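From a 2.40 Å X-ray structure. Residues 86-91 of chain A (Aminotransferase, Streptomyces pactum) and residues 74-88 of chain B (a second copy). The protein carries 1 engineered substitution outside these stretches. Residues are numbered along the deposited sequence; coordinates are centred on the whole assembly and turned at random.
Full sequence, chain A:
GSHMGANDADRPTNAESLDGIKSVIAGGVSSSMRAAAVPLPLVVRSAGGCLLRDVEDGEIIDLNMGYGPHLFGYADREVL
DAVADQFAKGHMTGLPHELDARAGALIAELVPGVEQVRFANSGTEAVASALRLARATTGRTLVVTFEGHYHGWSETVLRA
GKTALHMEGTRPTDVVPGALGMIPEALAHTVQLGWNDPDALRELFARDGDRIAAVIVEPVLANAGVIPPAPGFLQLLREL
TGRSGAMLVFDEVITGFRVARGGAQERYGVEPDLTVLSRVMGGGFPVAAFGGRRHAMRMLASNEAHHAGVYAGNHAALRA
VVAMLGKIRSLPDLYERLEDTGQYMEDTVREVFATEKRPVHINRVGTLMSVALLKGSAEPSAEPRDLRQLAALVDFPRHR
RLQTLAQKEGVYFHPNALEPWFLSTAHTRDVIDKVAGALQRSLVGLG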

ATOM      1  N   GLN A  86     -18.595  -8.526  -1.500  1.00 24.74           N
ATOM      2  CA  GLN A  86     -18.239  -7.359  -0.687  1.00 27.14           C
ATOM      3  C   GLN A  86     -18.327  -6.044  -1.443  1.00 25.16           C
ATOM      4  O   GLN A  86     -18.687  -5.009  -0.874  1.00 23.86           O
ATOM      5  CB  GLN A  86     -16.830  -7.491  -0.081  1.00 26.59           C
ATOM      6  CG  GLN A  86     -16.643  -6.625   1.150  1.00 26.28           C
ATOM      7  CD  GLN A  86     -17.742  -6.882   2.167  1.00 25.63           C
ATOM      8  OE1 GLN A  86     -18.004  -8.041   2.528  1.00 24.46           O
ATOM      9  NE2 GLN A  86     -18.399  -5.821   2.623  1.00 24.04           N
ATOM     10  N   PHE A  87     -17.998  -6.089  -2.719  1.00 27.22           N
ATOM     11  CA  PHE A  87     -18.123  -4.906  -3.582  1.00 28.38           C
ATOM     12  C   PHE A  87     -19.561  -4.454  -3.677  1.00 25.57           C
ATOM     13  O   PHE A  87     -19.838  -3.279  -3.823  1.00 28.36           O
ATOM     14  CB  PHE A  87     -17.487  -5.166  -4.989  1.00 30.29           C
ATOM     15  CG  PHE A  87     -16.003  -4.888  -5.040  1.00 32.75           C
ATOM     16  CD1 PHE A  87     -15.533  -3.597  -5.199  1.00 35.93           C
ATOM     17  CD2 PHE A  87     -15.082  -5.903  -4.870  1.00 35.47           C
ATOM     18  CE1 PHE A  87     -14.160  -3.335  -5.233  1.00 37.56           C
ATOM     19  CE2 PHE A  87     -13.725  -5.655  -4.901  1.00 34.27           C
ATOM     20  CZ  PHE A  87     -13.259  -4.374  -5.085  1.00 34.51           C
ATOM     21  N   ALA A  88     -20.483  -5.398  -3.614  1.00 26.39           N
ATOM     22  CA  ALA A  88     -21.900  -5.087  -3.691  1.00 27.77           C
ATOM     23  C   ALA A  88     -22.436  -4.580  -2.368  1.00 25.74           C
ATOM     24  O   ALA A  88     -23.492  -3.961  -2.338  1.00 24.97           O
ATOM     25  CB  ALA A  88     -22.693  -6.322  -4.146  1.00 28.92           C
ATOM     26  N   LYS A  89     -21.695  -4.815  -1.285  1.00 27.07           N
ATOM     27  CA  LYS A  89     -22.145  -4.453   0.078  1.00 28.51           C
ATOM     28  C   LYS A  89     -21.375  -3.326   0.775  1.00 26.95           C
ATOM     29  O   LYS A  89     -21.627  -3.051   1.944  1.00 25.59           O
ATOM     30  CB  LYS A  89     -22.129  -5.698   0.989  1.00 31.11           C
ATOM     31  CG  LYS A  89     -23.131  -6.770   0.606  1.00 34.74           C
ATOM     32  CD  LYS A  89     -22.987  -7.998   1.504  1.00 40.00           C
ATOM     33  CE  LYS A  89     -23.898  -9.141   1.048  1.00 43.00           C
ATOM     34  NZ  LYS A  89     -23.510 -10.437   1.678  1.00 42.44           N
ATOM     35  N   GLY A  90     -20.462  -2.666   0.060  1.00 27.17           N
ATOM     36  CA  GLY A  90     -19.614  -1.611   0.619  1.00 25.16           C
ATOM     37  C   GLY A  90     -18.221  -2.185   0.840  1.00 25.76           C
ATOM     38  O   GLY A  90     -18.024  -3.044   1.713  1.00 22.69           O
ATOM     39  N   HIS A  91     -17.245  -1.699   0.073  1.00 24.81           N
ATOM     40  CA  HIS A  91     -15.903  -2.273   0.133  1.00 25.54           C
ATOM     41  C   HIS A  91     -14.905  -1.421   0.889  1.00 24.51           C
ATOM     42  O   HIS A  91     -13.845  -1.913   1.228  1.00 26.21           O
ATOM     43  CB  HIS A  91     -15.352  -2.615  -1.267  1.00 26.29           C
ATOM     44  CG  HIS A  91     -15.257  -1.462  -2.208  1.00 27.26           C
ATOM     45  ND1 HIS A  91     -16.359  -0.947  -2.862  1.00 30.63           N
ATOM     46  CD2 HIS A  91     -14.185  -0.789  -2.695  1.00 28.64           C
ATOM     47  CE1 HIS A  91     -15.971   0.026  -3.674  1.00 31.75           C
ATOM     48  NE2 HIS A  91     -14.655   0.137  -3.599  1.00 29.21           N
TER
ATOM     49  N   TYR B  74     -21.169   4.683  -2.409  1.00 21.29           N
ATOM     50  CA  TYR B  74     -20.734   3.350  -2.077  1.00 21.72           C
ATOM     51  C   TYR B  74     -21.391   2.322  -2.991  1.00 23.59           C
ATOM     52  O   TYR B  74     -22.477   2.576  -3.528  1.00 24.32           O
ATOM     53  CB  TYR B  74     -21.127   3.020  -0.651  1.00 21.73           C
ATOM     54  CG  TYR B  74     -20.408   3.781   0.443  1.00 23.13           C
ATOM     55  CD1 TYR B  74     -19.029   3.863   0.475  1.00 21.63           C
ATOM     56  CD2 TYR B  74     -21.123   4.332   1.517  1.00 22.46           C
ATOM     57  CE1 TYR B  74     -18.391   4.547   1.491  1.00 21.23           C
ATOM     58  CE2 TYR B  74     -20.475   5.000   2.541  1.00 22.65           C
ATOM     59  CZ  TYR B  74     -19.112   5.100   2.522  1.00 22.05           C
ATOM     60  OH  TYR B  74     -18.466   5.741   3.551  1.00 23.65           O
ATOM     61  N   ALA B  75     -20.765   1.155  -3.143  1.00 23.84           N
ATOM     62  CA  ALA B  75     -21.336   0.050  -3.958  1.00 27.06           C
ATOM     63  C   ALA B  75     -21.734   0.465  -5.378  1.00 28.89           C
ATOM     64  O   ALA B  75     -22.874   0.200  -5.822  1.00 29.45           O
ATOM     65  CB  ALA B  75     -22.537  -0.576  -3.248  1.00 26.89           C
ATOM     66  N   ASP B  76     -20.814   1.145  -6.069  1.00 30.68           N
ATOM     67  CA  ASP B  76     -21.046   1.604  -7.445  1.00 32.75           C
ATOM     68  C   ASP B  76     -20.937   0.387  -8.346  1.00 34.92           C
ATOM     69  O   ASP B  76     -19.831  -0.126  -8.550  1.00 38.95           O
ATOM     70  CB  ASP B  76     -20.008   2.690  -7.812  1.00 34.46           C
ATOM     71  CG  ASP B  76     -20.305   3.402  -9.137  1.00 33.32           C
ATOM     72  OD1 ASP B  76     -19.469   4.214  -9.580  1.00 36.38           O
ATOM     73  OD2 ASP B  76     -21.357   3.176  -9.755  1.00 38.13           O
ATOM     74  N   ARG B  77     -22.064  -0.080  -8.884  1.00 36.52           N
ATOM     75  CA  ARG B  77     -22.100  -1.328  -9.654  1.00 39.38           C
ATOM     76  C   ARG B  77     -21.283  -1.312 -10.954  1.00 38.43           C
ATOM     77  O   ARG B  77     -20.631  -2.302 -11.298  1.00 37.53           O
ATOM     78  CB  ARG B  77     -23.548  -1.791  -9.891  1.00 48.67           C
ATOM     79  CG  ARG B  77     -24.132  -2.488  -8.657  1.00 61.77           C
ATOM     80  CD  ARG B  77     -25.512  -3.134  -8.864  1.00 67.92           C
ATOM     81  NE  ARG B  77     -25.427  -4.448  -9.527  1.00 76.07           N
ATOM     82  CZ  ARG B  77     -25.018  -5.580  -8.943  1.00 81.68           C
ATOM     83  NH1 ARG B  77     -24.605  -5.599  -7.671  1.00 80.87           N
ATOM     84  NH2 ARG B  77     -24.997  -6.708  -9.645  1.00 82.47           N
ATOM     85  N   GLU B  78     -21.296  -0.192 -11.657  1.00 37.77           N
ATOM     86  CA  GLU B  78     -20.514  -0.037 -12.872  1.00 41.37           C
ATOM     87  C   GLU B  78     -19.043  -0.291 -12.652  1.00 41.14           C
ATOM     88  O   GLU B  78     -18.332  -0.627 -13.591  1.00 50.11           O
ATOM     89  CB  GLU B  78     -20.697   1.361 -13.464  1.00 45.99           C
ATOM     90  CG  GLU B  78     -22.077   1.608 -14.037  1.00 46.70           C
ATOM     91  CD  GLU B  78     -22.297   3.061 -14.370  1.00 51.43           C
ATOM     92  OE1 GLU B  78     -22.500   3.854 -13.419  1.00 64.23           O
ATOM     93  OE2 GLU B  78     -22.271   3.422 -15.572  1.00 54.26           O
ATOM     94  N   VAL B  79     -18.584  -0.136 -11.422  1.00 39.01           N
ATOM     95  CA  VAL B  79     -17.200  -0.398 -11.085  1.00 39.21           C
ATOM     96  C   VAL B  79     -17.018  -1.739 -10.359  1.00 38.89           C
ATOM     97  O   VAL B  79     -16.043  -2.437 -10.616  1.00 45.50           O
ATOM     98  CB  VAL B  79     -16.630   0.793 -10.269  1.00 41.57           C
ATOM     99  CG1 VAL B  79     -15.202   0.547  -9.799  1.00 40.05           C
ATOM    100  CG2 VAL B  79     -16.703   2.081 -11.105  1.00 41.45           C
ATOM    101  N   LEU B  80     -17.903  -2.082  -9.426  1.00 39.50           N
ATOM    102  CA  LEU B  80     -17.935  -3.456  -8.853  1.00 37.53           C
ATOM    103  C   LEU B  80     -17.807  -4.469  -9.957  1.00 35.10           C
ATOM    104  O   LEU B  80     -16.930  -5.320  -9.914  1.00 38.55           O
ATOM    105  CB  LEU B  80     -19.245  -3.747  -8.059  1.00 37.74           C
ATOM    106  CG  LEU B  80     -20.051  -5.092  -8.186  1.00 40.37           C
ATOM    107  CD1 LEU B  80     -19.420  -6.331  -7.542  1.00 37.87           C
ATOM    108  CD2 LEU B  80     -21.460  -4.957  -7.641  1.00 42.32           C
ATOM    109  N   ASP B  81     -18.705  -4.381 -10.936  1.00 32.50           N
ATOM    110  CA  ASP B  81     -18.852  -5.424 -11.939  1.00 31.25           C
ATOM    111  C   ASP B  81     -17.595  -5.624 -12.743  1.00 30.31           C
ATOM    112  O   ASP B  81     -17.225  -6.752 -13.046  1.00 31.81           O
ATOM    113  CB  ASP B  81     -20.001  -5.103 -12.902  1.00 32.46           C
ATOM    114  CG  ASP B  81     -21.375  -5.220 -12.253  1.00 34.24           C
ATOM    115  OD1 ASP B  81     -21.489  -5.788 -11.137  1.00 33.93           O
ATOM    116  OD2 ASP B  81     -22.347  -4.754 -12.891  1.00 35.30           O
ATOM    117  N   ALA B  82     -16.938  -4.530 -13.116  1.00 29.80           N
ATOM    118  CA  ALA B  82     -15.668  -4.628 -13.841  1.00 29.34           C
ATOM    119  C   ALA B  82     -14.580  -5.320 -12.986  1.00 29.23           C
ATOM    120  O   ALA B  82     -13.861  -6.218 -13.463  1.00 27.83           O
ATOM    121  CB  ALA B  82     -15.208  -3.259 -14.323  1.00 29.86           C
ATOM    122  N   VAL B  83     -14.497  -4.955 -11.714  1.00 28.68           N
ATOM    123  CA  VAL B  83     -13.472  -5.538 -10.827  1.00 27.94           C
ATOM    124  C   VAL B  83     -13.745  -7.008 -10.546  1.00 26.43           C
ATOM    125  O   VAL B  83     -12.841  -7.840 -10.644  1.00 28.01           O
ATOM    126  CB  VAL B  83     -13.347  -4.749  -9.522  1.00 29.53           C
ATOM    127  CG1 VAL B  83     -12.370  -5.424  -8.581  1.00 32.22           C
ATOM    128  CG2 VAL B  83     -12.901  -3.326  -9.809  1.00 30.03           C
ATOM    129  N   ALA B  84     -15.003  -7.354 -10.315  1.00 26.41           N
ATOM    130  CA  ALA B  84     -15.395  -8.757 -10.157  1.00 27.75           C
ATOM    131  C   ALA B  84     -15.124  -9.604 -11.402  1.00 28.59           C
ATOM    132  O   ALA B  84     -14.708 -10.763 -11.315  1.00 31.39           O
ATOM    133  CB  ALA B  84     -16.865  -8.853  -9.784  1.00 29.52           C
ATOM    134  N   ASP B  85     -15.357  -9.036 -12.573  1.00 29.13           N
ATOM    135  CA  ASP B  85     -15.000  -9.707 -13.810  1.00 27.82           C
ATOM    136  C   ASP B  85     -13.494 -10.005 -13.892  1.00 26.55           C
ATOM    137  O   ASP B  85     -13.090 -11.044 -14.387  1.00 28.58           O
ATOM    138  CB  ASP B  85     -15.415  -8.855 -15.001  1.00 27.55           C
ATOM    139  CG  ASP B  85     -15.161  -9.551 -16.322  1.00 27.42           C
ATOM    140  OD1 ASP B  85     -15.661 -10.667 -16.466  1.00 31.80           O
ATOM    141  OD2 ASP B  85     -14.480  -8.993 -17.204  1.00 27.69           O
ATOM    142  N   GLN B  86     -12.685  -9.072 -13.425  1.00 26.63           N
ATOM    143  CA  GLN B  86     -11.241  -9.256 -13.415  1.00 25.04           C
ATOM    144  C   GLN B  86     -10.790 -10.360 -12.471  1.00 24.02           C
ATOM    145  O   GLN B  86      -9.825 -11.067 -12.777  1.00 24.48           O
ATOM    146  CB  GLN B  86     -10.516  -7.955 -13.045  1.00 23.36           C
ATOM    147  CG  GLN B  86      -9.083  -7.929 -13.533  1.00 23.14           C
ATOM    148  CD  GLN B  86      -9.019  -8.234 -15.022  1.00 21.56           C
ATOM    149  OE1 GLN B  86      -9.672  -7.575 -15.810  1.00 20.67           O
ATOM    150  NE2 GLN B  86      -8.224  -9.231 -15.398  1.00 20.72           N
ATOM    151  N   PHE B  87     -11.491 -10.511 -11.350  1.00 23.69           N
ATOM    152  CA  PHE B  87     -11.235 -11.627 -10.433  1.00 25.71           C
ATOM    153  C   PHE B  87     -11.461 -12.974 -11.115  1.00 25.84           C
ATOM    154  O   PHE B  87     -10.782 -13.949 -10.814  1.00 26.35           O
ATOM    155  CB  PHE B  87     -12.067 -11.498  -9.143  1.00 26.70           C
ATOM    156  CG  PHE B  87     -11.413 -10.630  -8.105  1.00 30.31           C
ATOM    157  CD1 PHE B  87     -10.454 -11.159  -7.255  1.00 35.36           C
ATOM    158  CD2 PHE B  87     -11.695  -9.286  -8.022  1.00 30.74           C
ATOM    159  CE1 PHE B  87      -9.820 -10.353  -6.326  1.00 37.33           C
ATOM    160  CE2 PHE B  87     -11.089  -8.484  -7.090  1.00 30.10           C
ATOM    161  CZ  PHE B  87     -10.146  -9.003  -6.255  1.00 34.10           C
ATOM    162  N   ALA B  88     -12.395 -13.024 -12.058  1.00 25.83           N
ATOM    163  CA  ALA B  88     -12.686 -14.253 -12.770  1.00 26.25           C
ATOM    164  C   ALA B  88     -11.681 -14.506 -13.877  1.00 28.34           C
ATOM    165  O   ALA B  88     -11.557 -15.647 -14.335  1.00 30.62           O
ATOM    166  CB  ALA B  88     -14.098 -14.213 -13.330  1.00 25.54           C
TER
HETATM  167  O   HOH W   1     -17.963  -1.294  -5.963  1.00 29.47           O

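This is a small, almost wholly apolar contact between two copies of one protein, in which the end of a helix in chain A rests against a loop and the helix that follows it in chain B, with no direct hydrogen bond from one stretch to the other. Together the two sides bury 390 Å² of surface.

The backbones come close at two places. Within the chain A helix, Phe87(A) CA lies 5.5 Å from Leu80(B) CA; beyond it, Gly90(A) CA lies 5.2 Å from Ala75(B) CA. The methyl of Ala75(B) packs against the chain A main chain, its CB 3.6 Å from Ala88(A) O, while Phe87(A) O lies 3.7 Å from Ala75(B) CA.

Phe87(A) is the centre of the contact and has the largest covered area, 106 Å². Its CA-to-CB bond points toward chain B, and with chi1 in the m well its flat ring presents a broad nonpolar surface to the partner helix. Phe87(A) CB approaches Leu80(B) CD1 to 3.4 Å, a tight van der Waals contact, and Val83(B) lies over one face of the ring, with Phe87(A) CZ 3.8 Å from Val83(B) CG1. Leu80(B) and Val83(B) are three residues apart, close to one helical turn, so both can meet the same aromatic side chain. One turn further on, the same residue of the second copy joins the cluster: Phe87(A) CE2 and Phe87(B) CE2 are 4.4 Å apart, a looser contact.

Leu80(B) also serves Ala88(A), whose CB lies 3.9 Å from Leu80(B) CD2; the leucine's two methyls thus reach neighbouring residues of chain A. Its chi1 of 136° falls between the usual wells. At the more exposed margin, Ala88(A) CB sits 4.1 Å from Arg77(B) NH1, at the edge of the guanidinium. This is mere packing, for a methyl offers the charge nothing to bond. A long salt bridge within chain B, 3.9 Å from Arg77(B) NH2 to Asp81(B) OD1, is purely electrostatic, since the oxygen lies well out of the guanidinium plane.

Polar linkage across the contact is confined to water 1, which donates weak hydrogen bonds to Phe87(A) O at 3.5 Å and Asp76(B) O at 3.4 Å.

Local bonds within each stretch hold these backbones in place. Gly90(A) leaves helical geometry with phi of 104° and psi of 113°, where a CB would jam against the carbonyl O of Lys89(A); glycine is therefore required by the backbone itself. Gln86(A), whose CA-to-CB bond points away from chain B, ties the turn: its NE2 donates to Gly90(A) O at 2.9 Å and nearly linearly. In chain B, Asp76(B) precedes the helix, and its main-chain O accepts from Leu80(B) N at 2.9 Å, helping to set the first turn that carries Leu80(B) to the contact.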